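Long-range contacts in 3-methyladenine dna-glycosylase (Archaeoglobus fulgidus, PDB 2JHN), which belongs to the helix-hairpin-helix superfamily of DNA repair proteins and couples a TBP-like beta-sheet domain to a largely helical body: residues D95-L101 with R249-N253; F108-M114 with R275-Y280; S117-I122 with L197-K201; I126-I131 with K184-I188. The protein carries 1 engineered substitution. All coordinates share one frame; numbering follows the deposited sequence.

Contact 1. Residues D95-L101 with R249-N253; sequences DEKLRML and RLYFN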
loop_
_atom_site.group_PDB
_atom_site.type_symbol
_atom_site.label_atom_id
_atom_site.label_comp_id
_atom_site.label_asym_id
_atom_site.label_seq_id
_atom_site.Cartn_x
_atom_site.Cartn_y
_atom_site.Cartn_z
ATOM N N ASP A 95 12.866 -19.186 -11.084
ATOM C CA ASP A 95 13.739 -19.113 -9.927
ATOM C C ASP A 95 13.117 -20.002 -8.845
ATOM O O ASP A 95 11.932 -19.839 -8.518
ATOM C CB ASP A 95 13.902 -17.628 -9.489
ATOM C CG ASP A 95 14.694 -17.455 -8.204
ATOM O OD1 ASP A 95 14.328 -18.037 -7.148
ATOM O OD2 ASP A 95 15.679 -16.679 -8.217
ATOM N N GLU A 96 13.895 -20.949 -8.302
ATOM C CA GLU A 96 13.339 -21.958 -7.392
ATOM C C GLU A 96 12.596 -21.324 -6.195
ATOM O O GLU A 96 11.487 -21.741 -5.858
ATOM C CB GLU A 96 14.421 -22.900 -6.854
ATOM C CG GLU A 96 13.801 -24.091 -6.113
ATOM C CD GLU A 96 14.806 -25.114 -5.603
ATOM O OE1 GLU A 96 15.998 -25.022 -5.956
ATOM O OE2 GLU A 96 14.375 -26.011 -4.834
ATOM N N LYS A 97 13.243 -20.336 -5.573
ATOM C CA LYS A 97 12.686 -19.604 -4.427
ATOM C C LYS A 97 11.493 -18.701 -4.801
ATOM O O LYS A 97 10.490 -18.679 -4.072
ATOM C CB LYS A 97 13.810 -18.858 -3.687
ATOM C CG LYS A 97 14.848 -19.805 -3.016
ATOM C CD LYS A 97 14.141 -20.949 -2.255
ATOM C CE LYS A 97 15.088 -21.902 -1.519
ATOM N NZ LYS A 97 16.123 -22.511 -2.390
ATOM N N LEU A 98 11.566 -17.969 -5.920
ATOM C CA LEU A 98 10.385 -17.224 -6.388
ATOM C C LEU A 98 9.198 -18.125 -6.697
ATOM O O LEU A 98 8.047 -17.766 -6.404
ATOM C CB LEU A 98 10.685 -16.325 -7.584
ATOM C CG LEU A 98 11.728 -15.239 -7.298
ATOM C CD1 LEU A 98 12.027 -14.388 -8.574
ATOM C CD2 LEU A 98 11.314 -14.364 -6.105
ATOM N N ARG A 99 9.477 -19.297 -7.276
ATOM C CA ARG A 99 8.417 -20.244 -7.603
ATOM C C ARG A 99 7.703 -20.735 -6.335
ATOM O O ARG A 99 6.480 -20.887 -6.334
ATOM C CB ARG A 99 8.989 -21.444 -8.369
ATOM C CG ARG A 99 7.915 -22.321 -9.010
ATOM C CD ARG A 99 8.543 -23.222 -10.087
ATOM N NE ARG A 99 9.448 -24.193 -9.485
ATOM C CZ ARG A 99 10.777 -24.183 -9.611
ATOM N NH1 ARG A 99 11.362 -23.255 -10.356
ATOM N NH2 ARG A 99 11.518 -25.118 -9.003
ATOM N N MET A 100 8.497 -20.966 -5.288
ATOM C CA MET A 100 8.069 -21.318 -3.931
ATOM C C MET A 100 7.136 -20.259 -3.309
ATOM O O MET A 100 6.116 -20.589 -2.684
ATOM C CB MET A 100 9.330 -21.465 -3.083
ATOM C CG MET A 100 9.200 -22.219 -1.781
ATOM S SD MET A 100 10.847 -22.667 -1.211
ATOM C CE MET A 100 11.192 -24.097 -2.217
ATOM N N LEU A 101 7.511 -18.995 -3.479
ATOM C CA LEU A 101 6.694 -17.828 -3.055
ATOM C C LEU A 101 5.410 -17.713 -3.870
ATOM O O LEU A 101 4.331 -17.508 -3.313
ATOM C CB LEU A 101 7.484 -16.528 -3.229
ATOM C CG LEU A 101 8.453 -15.972 -2.211
ATOM C CD1 LEU A 101 8.900 -14.611 -2.722
ATOM C CD2 LEU A 101 7.786 -15.843 -0.840
ATOM N N ARG A 249 15.726 -15.663 4.777
ATOM C CA ARG A 249 15.030 -16.948 4.942
ATOM C C ARG A 249 14.897 -17.722 3.628
ATOM O O ARG A 249 15.074 -18.948 3.596
ATOM C CB ARG A 249 13.661 -16.741 5.604
ATOM C CG ARG A 249 13.070 -18.003 6.199
ATOM C CD ARG A 249 12.296 -17.729 7.477
ATOM N NE ARG A 249 11.935 -18.984 8.137
ATOM C CZ ARG A 249 10.840 -19.685 7.854
ATOM N NH1 ARG A 249 9.992 -19.248 6.936
ATOM N NH2 ARG A 249 10.589 -20.818 8.492
ATOM N N LEU A 250 14.623 -17.003 2.541
ATOM C CA LEU A 250 14.504 -17.602 1.224
ATOM C C LEU A 250 15.810 -18.095 0.624
ATOM O O LEU A 250 15.851 -19.188 0.055
ATOM C CB LEU A 250 13.865 -16.612 0.243
ATOM C CG LEU A 250 12.348 -16.558 0.202
ATOM C CD1 LEU A 250 11.942 -15.443 -0.741
ATOM C CD2 LEU A 250 11.758 -17.896 -0.255
ATOM N N TYR A 251 16.865 -17.288 0.734
ATOM C CA TYR A 251 18.075 -17.506 -0.042
ATOM C C TYR A 251 19.321 -17.829 0.769
ATOM O O TYR A 251 20.351 -18.224 0.199
ATOM C CB TYR A 251 18.363 -16.276 -0.916
ATOM C CG TYR A 251 17.433 -16.115 -2.105
ATOM C CD1 TYR A 251 17.604 -16.876 -3.271
ATOM C CD2 TYR A 251 16.398 -15.183 -2.074
ATOM C CE1 TYR A 251 16.752 -16.722 -4.373
ATOM C CE2 TYR A 251 15.541 -15.015 -3.167
ATOM C CZ TYR A 251 15.711 -15.782 -4.312
ATOM O OH TYR A 251 14.876 -15.622 -5.394
ATOM N N PHE A 252 19.261 -17.590 2.073
ATOM C CA PHE A 252 20.449 -17.673 2.920
ATOM C C PHE A 252 20.176 -18.546 4.132
ATOM O O PHE A 252 20.829 -18.405 5.168
ATOM C CB PHE A 252 20.934 -16.271 3.344
ATOM C CG PHE A 252 21.448 -15.430 2.200
ATOM C CD1 PHE A 252 22.800 -15.426 1.873
ATOM C CD2 PHE A 252 20.570 -14.643 1.440
ATOM C CE1 PHE A 252 23.282 -14.657 0.817
ATOM C CE2 PHE A 252 21.038 -13.865 0.383
ATOM C CZ PHE A 252 22.399 -13.870 0.065
ATOM N N ASN A 253 19.192 -19.431 3.991
ATOM C CA ASN A 253 18.777 -20.366 5.045
ATOM C C ASN A 253 18.604 -19.735 6.436
ATOM O O ASN A 253 18.995 -20.320 7.454
ATOM C CB ASN A 253 19.745 -21.564 5.099
ATOM C CG ASN A 253 19.081 -22.828 5.616
ATOM O OD1 ASN A 253 18.102 -23.309 5.044
ATOM N ND2 ASN A 253 19.619 -23.376 6.700
#
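D95 meets the phenol end of Y251 from the opposite direction. Both carboxylate oxygens lie near the hydroxyl, OD1 at 3.0 Å and OD2 at 3.1 Å from Y251 OH, but each bond is weak and the proton is not assigned to either. The carboxylate plane stands 85° from the ring plane. OD2 also takes part in a salt bridge with R269 of helix 259-270. OD1 also accepts from L98 N at 3.0 Å, from above the carboxylate plane. D95 is thus the N-cap of helix 96-104, whose first turn meets the last turn of helix 241-251. K97 follows, its CB over one face of the Y251 ring, 4.0 Å from the centroid, a CH-pi contact. Bends at chi2 and chi4 then carry the chain past the carbonyl at the other helix's end, with K97 CE 3.2 Å from L250 O. L98 brings its branch point against the phenol oxygen, CG being 3.7 Å from Y251 OH, and its side chain also touches F91 and M92. One turn on, L101 crosses L250 at an angle, the two CD1 methyls 3.7 Å apart; Y284 and L281 of helix 274-287 touch L101 and L250 respectively.

Contact 2. Residues F108-M114 with R275-Y280; sequences FGRAGLM and RDILFY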
loop_
_atom_site.group_PDB
_atom_site.type_symbol
_atom_site.label_atom_id
_atom_site.label_comp_id
_atom_site.label_asym_id
_atom_site.label_seq_id
_atom_site.Cartn_x
_atom_site.Cartn_y
_atom_site.Cartn_z
ATOM N N PHE A 108 -2.365 -14.339 -5.964
ATOM C CA PHE A 108 -2.158 -12.959 -5.509
ATOM C C PHE A 108 -1.903 -11.989 -6.663
ATOM O O PHE A 108 -2.273 -10.811 -6.552
ATOM C CB PHE A 108 -1.080 -12.866 -4.425
ATOM C CG PHE A 108 -0.910 -11.471 -3.842
ATOM C CD1 PHE A 108 -1.715 -11.037 -2.773
ATOM C CD2 PHE A 108 0.040 -10.588 -4.368
ATOM C CE1 PHE A 108 -1.555 -9.747 -2.207
ATOM C CE2 PHE A 108 0.184 -9.272 -3.831
ATOM C CZ PHE A 108 -0.608 -8.871 -2.725
ATOM N N GLY A 109 -1.275 -12.459 -7.748
ATOM C CA GLY A 109 -1.099 -11.615 -8.955
ATOM C C GLY A 109 -0.008 -10.560 -8.756
ATOM O O GLY A 109 0.965 -10.756 -7.991
ATOM N N ARG A 110 -0.192 -9.426 -9.414
ATOM C CA ARG A 110 0.740 -8.304 -9.308
ATOM C C ARG A 110 0.472 -7.468 -8.073
ATOM O O ARG A 110 -0.644 -7.448 -7.550
ATOM C CB ARG A 110 0.618 -7.426 -10.560
ATOM C CG ARG A 110 1.002 -8.219 -11.870
ATOM C CD ARG A 110 1.494 -7.280 -12.961
ATOM N NE ARG A 110 2.813 -6.756 -12.617
ATOM C CZ ARG A 110 3.579 -6.042 -13.442
ATOM N NH1 ARG A 110 3.168 -5.767 -14.686
ATOM N NH2 ARG A 110 4.762 -5.602 -13.030
ATOM N N ALA A 111 1.482 -6.722 -7.644
ATOM C CA ALA A 111 1.339 -5.819 -6.507
ATOM C C ALA A 111 0.422 -4.660 -6.865
ATOM O O ALA A 111 0.472 -4.130 -7.989
ATOM C CB ALA A 111 2.688 -5.287 -6.091
ATOM N N GLY A 112 -0.431 -4.287 -5.912
ATOM C CA GLY A 112 -1.160 -3.007 -6.004
ATOM C C GLY A 112 -0.343 -1.866 -5.406
ATOM O O GLY A 112 0.893 -1.794 -5.601
ATOM N N LEU A 113 -1.034 -0.987 -4.677
ATOM C CA LEU A 113 -0.399 0.084 -3.911
ATOM C C LEU A 113 -0.941 0.007 -2.489
ATOM O O LEU A 113 -1.958 -0.671 -2.242
ATOM C CB LEU A 113 -0.723 1.462 -4.526
ATOM C CG LEU A 113 -0.180 1.711 -5.944
ATOM C CD1 LEU A 113 -0.833 2.997 -6.484
ATOM C CD2 LEU A 113 1.348 1.847 -5.889
ATOM N N MET A 114 -0.265 0.672 -1.556
ATOM C CA MET A 114 -0.767 0.683 -0.180
ATOM C C MET A 114 -1.440 2.027 0.241
ATOM O O MET A 114 -1.685 2.262 1.450
ATOM C CB MET A 114 0.332 0.205 0.777
ATOM C CG MET A 114 0.727 -1.258 0.522
ATOM S SD MET A 114 2.077 -1.853 1.528
ATOM C CE MET A 114 1.300 -1.820 3.147
ATOM N N ARG A 275 9.342 -4.841 -7.497
ATOM C CA ARG A 275 8.174 -4.242 -6.778
ATOM C C ARG A 275 7.025 -5.242 -6.517
ATOM O O ARG A 275 6.394 -5.200 -5.477
ATOM C CB ARG A 275 7.647 -2.991 -7.514
ATOM C CG ARG A 275 6.920 -1.991 -6.575
ATOM C CD ARG A 275 6.183 -0.922 -7.384
ATOM N NE ARG A 275 4.971 -1.482 -7.972
ATOM C CZ ARG A 275 3.823 -1.611 -7.317
ATOM N NH1 ARG A 275 3.721 -1.192 -6.062
ATOM N NH2 ARG A 275 2.777 -2.179 -7.917
ATOM N N ASP A 276 6.757 -6.143 -7.469
ATOM C CA ASP A 276 5.751 -7.186 -7.270
ATOM C C ASP A 276 6.252 -8.202 -6.254
ATOM O O ASP A 276 5.551 -8.589 -5.307
ATOM C CB ASP A 276 5.499 -7.893 -8.615
ATOM C CG ASP A 276 4.969 -6.960 -9.658
ATOM O OD1 ASP A 276 3.768 -6.628 -9.598
ATOM O OD2 ASP A 276 5.752 -6.559 -10.561
ATOM N N ILE A 277 7.497 -8.627 -6.429
ATOM C CA ILE A 277 8.087 -9.588 -5.478
ATOM C C ILE A 277 8.133 -9.034 -4.045
ATOM O O ILE A 277 7.979 -9.762 -3.072
ATOM C CB ILE A 277 9.491 -10.057 -5.981
ATOM C CG1 ILE A 277 9.310 -10.826 -7.301
ATOM C CG2 ILE A 277 10.249 -10.869 -4.892
ATOM C CD1 ILE A 277 10.620 -10.971 -8.122
ATOM N N LEU A 278 8.346 -7.730 -3.909
ATOM C CA LEU A 278 8.324 -7.106 -2.610
ATOM C C LEU A 278 7.029 -7.405 -1.825
ATOM O O LEU A 278 7.081 -7.683 -0.621
ATOM C CB LEU A 278 8.462 -5.587 -2.798
ATOM C CG LEU A 278 8.319 -4.710 -1.550
ATOM C CD1 LEU A 278 9.422 -4.975 -0.541
ATOM C CD2 LEU A 278 8.269 -3.256 -1.956
ATOM N N PHE A 279 5.878 -7.348 -2.496
ATOM C CA PHE A 279 4.595 -7.649 -1.830
ATOM C C PHE A 279 4.503 -9.135 -1.380
ATOM O O PHE A 279 3.971 -9.426 -0.296
ATOM C CB PHE A 279 3.407 -7.274 -2.719
ATOM C CG PHE A 279 3.063 -5.788 -2.704
ATOM C CD1 PHE A 279 4.036 -4.813 -2.917
ATOM C CD2 PHE A 279 1.732 -5.372 -2.490
ATOM C CE1 PHE A 279 3.703 -3.429 -2.925
ATOM C CE2 PHE A 279 1.389 -4.000 -2.505
ATOM C CZ PHE A 279 2.381 -3.028 -2.715
ATOM N N TYR A 280 5.020 -10.040 -2.216
ATOM C CA TYR A 280 5.165 -11.473 -1.830
ATOM C C TYR A 280 6.088 -11.641 -0.613
ATOM O O TYR A 280 5.810 -12.475 0.242
ATOM C CB TYR A 280 5.668 -12.328 -3.012
ATOM C CG TYR A 280 4.590 -12.572 -4.075
ATOM C CD1 TYR A 280 4.316 -11.602 -5.035
ATOM C CD2 TYR A 280 3.844 -13.774 -4.099
ATOM C CE1 TYR A 280 3.305 -11.788 -6.012
ATOM C CE2 TYR A 280 2.851 -13.995 -5.096
ATOM C CZ TYR A 280 2.586 -12.989 -6.038
ATOM O OH TYR A 280 1.619 -13.162 -6.984
#
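The loop joining helix 96-104 to helix 118-127 docks on the first turns of helix 274-287, where an arginine from each side, R110 of the loop and R275 of the helix, ties the two together. R110 grips D276 side-on in a salt bridge, NH2 to OD2 at 2.8 Å and NE to OD1 at 3.2 Å, although the guanidinium and carboxylate planes are 42° apart. D276 OD1 also accepts from A111 N at 3.0 Å on its anti lone pair, so one oxygen is held by both backbone and side chain. R275 works end-on: NH1 and NH2 both reach G112 O, which lies in the guanidinium plane, NH1 at 2.9 Å and almost in line with the carbonyl bond. The methyl of A111 sits over a face of that guanidinium and over the F279 ring, its CB 3.5 Å from the F279 centroid in a CH-pi contact. M114 SD makes an oblique Met-aromatic contact with the same ring. At the other end Y280 OH donates to a lone pair of G109 O at 2.7 Å, while F108 turns its ring edge to the Y280 face, the planes 77° apart. Helix 86-93 flanks this end through Y89, helix 220-229 takes a second bond from R275 NH1 at S228 O, and M114 pairs by backbone with I229.

Contact 3. Residues S117-I122 with L197-K201; sequences SVFEGI and LEELK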
loop_
_atom_site.group_PDB
_atom_site.type_symbol
_atom_site.label_atom_id
_atom_site.label_comp_id
_atom_site.label_asym_id
_atom_site.label_seq_id
_atom_site.Cartn_x
_atom_site.Cartn_y
_atom_site.Cartn_z
ATOM N N SER A 117 -3.592 7.860 -2.593
ATOM C CA SER A 117 -2.999 9.149 -2.985
ATOM C C SER A 117 -1.554 9.175 -2.503
ATOM O O SER A 117 -1.197 8.472 -1.547
ATOM C CB SER A 117 -3.755 10.363 -2.386
ATOM O OG SER A 117 -3.572 10.495 -0.965
ATOM N N VAL A 118 -0.740 10.027 -3.137
ATOM C CA VAL A 118 0.652 10.218 -2.713
ATOM C C VAL A 118 0.722 10.720 -1.268
ATOM O O VAL A 118 1.548 10.253 -0.463
ATOM C CB VAL A 118 1.371 11.226 -3.658
ATOM C CG1 VAL A 118 2.775 11.616 -3.111
ATOM C CG2 VAL A 118 1.467 10.629 -5.055
ATOM N N PHE A 119 -0.108 11.717 -0.954
ATOM C CA PHE A 119 -0.189 12.217 0.408
ATOM C C PHE A 119 -0.435 11.112 1.441
ATOM O O PHE A 119 0.284 11.022 2.431
ATOM C CB PHE A 119 -1.270 13.307 0.586
ATOM C CG PHE A 119 -1.311 13.846 1.975
ATOM C CD1 PHE A 119 -0.185 14.477 2.512
ATOM C CD2 PHE A 119 -2.449 13.717 2.757
ATOM C CE1 PHE A 119 -0.191 14.985 3.794
ATOM C CE2 PHE A 119 -2.475 14.242 4.094
ATOM C CZ PHE A 119 -1.357 14.869 4.600
ATOM N N GLU A 120 -1.422 10.253 1.186
ATOM C CA GLU A 120 -1.702 9.146 2.101
ATOM C C GLU A 120 -0.481 8.223 2.246
ATOM O O GLU A 120 -0.135 7.813 3.360
ATOM C CB GLU A 120 -2.950 8.387 1.653
ATOM C CG GLU A 120 -3.238 7.109 2.464
ATOM C CD GLU A 120 -4.354 6.254 1.871
ATOM O OE1 GLU A 120 -4.932 6.617 0.823
ATOM O OE2 GLU A 120 -4.638 5.184 2.493
ATOM N N GLY A 121 0.149 7.882 1.121
ATOM C CA GLY A 121 1.344 7.011 1.129
ATOM C C GLY A 121 2.492 7.590 1.941
ATOM O O GLY A 121 3.103 6.880 2.744
ATOM N N ILE A 122 2.786 8.884 1.754
ATOM C CA ILE A 122 3.846 9.517 2.554
ATOM C C ILE A 122 3.508 9.551 4.055
ATOM O O ILE A 122 4.337 9.163 4.886
ATOM C CB ILE A 122 4.243 10.952 2.044
ATOM C CG1 ILE A 122 4.744 10.888 0.592
ATOM C CG2 ILE A 122 5.333 11.564 2.980
ATOM C CD1 ILE A 122 4.846 12.272 -0.088
ATOM N N LEU A 197 1.147 17.602 -4.941
ATOM C CA LEU A 197 1.820 16.402 -4.461
ATOM C C LEU A 197 1.460 15.123 -5.251
ATOM O O LEU A 197 2.319 14.257 -5.475
ATOM C CB LEU A 197 1.578 16.284 -2.937
ATOM C CG LEU A 197 2.396 15.385 -2.039
ATOM C CD1 LEU A 197 3.908 15.648 -2.142
ATOM C CD2 LEU A 197 1.884 15.599 -0.623
ATOM N N GLU A 198 0.226 15.019 -5.757
ATOM C CA GLU A 198 -0.122 13.822 -6.529
ATOM C C GLU A 198 0.774 13.668 -7.776
ATOM O O GLU A 198 0.974 12.568 -8.275
ATOM C CB GLU A 198 -1.609 13.818 -6.913
ATOM C CG GLU A 198 -2.124 12.457 -7.444
ATOM C CD GLU A 198 -2.112 11.315 -6.401
ATOM O OE1 GLU A 198 -2.031 11.585 -5.171
ATOM O OE2 GLU A 198 -2.203 10.136 -6.854
ATOM N N GLU A 199 1.324 14.781 -8.272
ATOM C CA GLU A 199 2.220 14.709 -9.441
ATOM C C GLU A 199 3.512 13.917 -9.207
ATOM O O GLU A 199 4.167 13.487 -10.161
ATOM C CB GLU A 199 2.548 16.113 -9.990
ATOM C CG GLU A 199 1.310 16.869 -10.473
ATOM C CD GLU A 199 1.617 18.306 -10.912
ATOM O OE1 GLU A 199 2.777 18.742 -10.771
ATOM O OE2 GLU A 199 0.678 19.004 -11.349
ATOM N N LEU A 200 3.866 13.700 -7.933
ATOM C CA LEU A 200 5.097 12.980 -7.590
ATOM C C LEU A 200 5.119 11.589 -8.215
ATOM O O LEU A 200 6.187 11.071 -8.534
ATOM C CB LEU A 200 5.263 12.897 -6.058
ATOM C CG LEU A 200 6.648 12.542 -5.510
ATOM C CD1 LEU A 200 7.701 13.613 -5.864
ATOM C CD2 LEU A 200 6.564 12.319 -3.983
ATOM N N LYS A 201 3.936 10.998 -8.382
ATOM C CA LYS A 201 3.799 9.702 -9.060
ATOM C C LYS A 201 4.422 9.637 -10.443
ATOM O O LYS A 201 4.864 8.585 -10.874
ATOM C CB LYS A 201 2.330 9.330 -9.210
ATOM C CG LYS A 201 1.792 8.615 -8.043
ATOM C CD LYS A 201 0.393 8.151 -8.316
ATOM C CE LYS A 201 0.385 6.686 -8.616
ATOM N NZ LYS A 201 -1.012 6.295 -8.915
HETATM O O HOH W 1 -1.593 13.193 -3.022
#
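L197 leads with a three-way apolar contact against the first turns of helix 118-127. Its CG lies 3.9 Å from V118 CG1, its CD2 comes to the edge of the F119 ring at 3.9 Å from CD1, and its CD1 reaches I122 CD1 tip to tip at 4.1 Å. E198 supplies the polar part. The bend at its chi2 (65°) brings the carboxylate to the helix start, where OE1 accepts from V118 N at 2.9 Å with a nearly straight N-H...O angle of 169°. The donor comes on the syn side but 26° out of the carboxylate plane. A water accepts a hydrogen bond from F119 N and donates one to E198 OE1, while S117, the N-cap, accepts from E120 N through OG. Three successive amides of the opening turn are thus satisfied, by glutamate, water and serine; the carboxylate charge at a helix N-terminus is probably favourable. L200 follows, its CD2 4.0 Å from V118 CG1. K201 contributes its aliphatic part, CG lying 3.6 Å from V118 CG2 as the chains run past each other, while its NZ forms a salt bridge with E78 of helix 69-80. The 3-10 segment 197-201 lies in the chain between helix 182-192, whose I191 touches L197, F119 and I122, and helix 205-213, whose Y211 and L212 meet the two leucines and I122, and packs against both.

Contact 4. Residues I126-I131 with K184-I188; sequences IIQQQI and KAELI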
loop_
_atom_site.group_PDB
_atom_site.type_symbol
_atom_site.label_atom_id
_atom_site.label_comp_id
_atom_site.label_asym_id
_atom_site.label_seq_id
_atom_site.Cartn_x
_atom_site.Cartn_y
_atom_site.Cartn_z
ATOM N N ILE A 126 5.606 7.657 7.152
ATOM C CA ILE A 126 6.113 8.395 8.276
ATOM C C ILE A 126 5.593 7.812 9.598
ATOM O O ILE A 126 6.376 7.583 10.537
ATOM C CB ILE A 126 5.731 9.889 8.164
ATOM C CG1 ILE A 126 6.506 10.570 7.029
ATOM C CG2 ILE A 126 6.010 10.620 9.525
ATOM C CD1 ILE A 126 5.936 11.951 6.668
ATOM N N ILE A 127 4.279 7.573 9.655
ATOM C CA ILE A 127 3.656 6.924 10.830
ATOM C C ILE A 127 4.370 5.629 11.229
ATOM O O ILE A 127 4.642 5.391 12.419
ATOM C CB ILE A 127 2.136 6.711 10.623
ATOM C CG1 ILE A 127 1.415 8.081 10.556
ATOM C CG2 ILE A 127 1.528 5.770 11.714
ATOM C CD1 ILE A 127 -0.052 7.990 10.114
ATOM N N GLN A 128 4.707 4.816 10.238
ATOM C CA GLN A 128 5.393 3.552 10.458
ATOM C C GLN A 128 6.836 3.618 11.006
ATOM O O GLN A 128 7.360 2.607 11.458
ATOM C CB GLN A 128 5.369 2.759 9.163
ATOM C CG GLN A 128 5.393 1.257 9.347
ATOM C CD GLN A 128 5.723 0.575 8.063
ATOM O OE1 GLN A 128 5.198 0.937 6.999
ATOM N NE2 GLN A 128 6.616 -0.411 8.134
ATOM N N GLN A 129 7.472 4.784 10.964
ATOM C CA GLN A 129 8.869 4.927 11.414
ATOM C C GLN A 129 9.061 4.403 12.856
ATOM O O GLN A 129 8.361 4.826 13.779
ATOM C CB GLN A 129 9.370 6.383 11.255
ATOM C CG GLN A 129 9.416 6.851 9.776
ATOM C CD GLN A 129 9.897 8.290 9.548
ATOM O OE1 GLN A 129 9.831 9.152 10.433
ATOM N NE2 GLN A 129 10.386 8.550 8.344
ATOM N N GLN A 130 9.973 3.440 13.006
ATOM C CA GLN A 130 10.393 2.875 14.321
ATOM C C GLN A 130 9.322 2.059 15.065
ATOM O O GLN A 130 9.496 1.745 16.244
ATOM C CB GLN A 130 10.971 3.963 15.258
ATOM C CG GLN A 130 12.309 4.557 14.830
ATOM C CD GLN A 130 12.136 5.748 13.908
ATOM O OE1 GLN A 130 11.381 6.683 14.217
ATOM N NE2 GLN A 130 12.820 5.723 12.768
ATOM N N ILE A 131 8.216 1.727 14.398
ATOM C CA ILE A 131 7.144 0.937 15.043
ATOM C C ILE A 131 6.697 -0.205 14.146
ATOM O O ILE A 131 7.100 -0.270 12.981
ATOM C CB ILE A 131 5.922 1.805 15.497
ATOM C CG1 ILE A 131 5.284 2.547 14.305
ATOM C CG2 ILE A 131 6.330 2.775 16.611
ATOM C CD1 ILE A 131 3.924 3.226 14.622
ATOM N N LYS A 184 6.841 13.275 14.233
ATOM C CA LYS A 184 6.000 12.651 13.173
ATOM C C LYS A 184 4.861 13.613 12.797
ATOM O O LYS A 184 4.687 13.975 11.622
ATOM C CB LYS A 184 5.435 11.282 13.602
ATOM C CG LYS A 184 6.374 10.064 13.381
ATOM C CD LYS A 184 5.787 8.780 13.923
ATOM C CE LYS A 184 6.803 7.634 13.850
ATOM N NZ LYS A 184 6.199 6.368 14.317
ATOM N N ALA A 185 4.111 14.062 13.803
ATOM C CA ALA A 185 3.067 15.071 13.602
ATOM C C ALA A 185 3.592 16.292 12.881
ATOM O O ALA A 185 2.984 16.776 11.936
ATOM C CB ALA A 185 2.409 15.463 14.951
ATOM N N GLU A 186 4.751 16.777 13.310
ATOM C CA GLU A 186 5.402 17.900 12.676
ATOM C C GLU A 186 5.743 17.667 11.196
ATOM O O GLU A 186 5.517 18.525 10.360
ATOM C CB GLU A 186 6.672 18.240 13.458
ATOM C CG GLU A 186 6.391 19.005 14.725
ATOM C CD GLU A 186 7.646 19.559 15.372
ATOM O OE1 GLU A 186 8.745 19.005 15.121
ATOM O OE2 GLU A 186 7.523 20.544 16.136
ATOM N N LEU A 187 6.273 16.485 10.890
ATOM C CA LEU A 187 6.663 16.158 9.523
ATOM C C LEU A 187 5.431 15.992 8.599
ATOM O O LEU A 187 5.429 16.473 7.465
ATOM C CB LEU A 187 7.550 14.915 9.532
ATOM C CG LEU A 187 8.222 14.475 8.225
ATOM C CD1 LEU A 187 8.992 15.629 7.571
ATOM C CD2 LEU A 187 9.112 13.258 8.482
ATOM N N ILE A 188 4.393 15.321 9.095
ATOM C CA ILE A 188 3.154 15.139 8.328
ATOM C C ILE A 188 2.515 16.496 8.003
ATOM O O ILE A 188 2.122 16.759 6.871
ATOM C CB ILE A 188 2.191 14.141 9.024
ATOM C CG1 ILE A 188 2.824 12.731 8.989
ATOM C CG2 ILE A 188 0.787 14.183 8.357
ATOM C CD1 ILE A 188 2.119 11.690 9.813
#
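K184 runs its extended side chain alongside I126 toward the turn that follows helix 118-127, where its ammonium group is gripped by two carbonyls. NZ donates to I127 O at 2.6 Å from above the carbonyl plane, 37° out of it, and to Q129 O at 2.7 Å in the plane, on a lone pair. Q129 O belongs to the type II turn from Q128 to I131, which is closed by I131 N on Q128 O at 3.2 Å. I126 O is taken by Q129 N at 3.0 Å. The lysine charge lies close to carbonyls at the C-terminal side of the helix, which probably suits the helix dipole. At its other end K184 N is met by S181 OG. Q129 sends NE2 to T222 OG1 and G217 O, anchoring the turn to the neighbouring hairpin. The rest of the packing is apolar: I126 CD1 rests 3.7 Å from L187 CG, and I127 CG1 lies 3.8 Å from I188 CD1. L187 also touches F215 and I218, two of the residues that bind a sodium ion together with T213. Helix 205-213, this sodium-binding loop and helix 220-229 fit the helix-hairpin-helix element of the superfamily, which Q129 and L187 touch from this contact.

Contacts 1, 2, 3 and 4 form a chain of touches across the molecule. Contact 1 meets contact 2 where L98 CD1 lies 3.7 Å from I277 CD1, their centres about 16 Å apart. Contact 2 reaches contact 3 through L113 CD1, 4.1 Å from K201 NZ, and contacts 3 and 4 share helix 118-127, its start in one and its C-terminal part in the other. F119 CE1 there lies 4.2 Å from I188 O. Contacts 1 and 3, on opposite sides of the chain's centre, are about 33 Å apart between centres. The L187 side chain of contact 4 is about 8 Å from a sodium ion, whereas contact 2 touches a bound glycerol, probably from the crystallisation liquor, through L113 O.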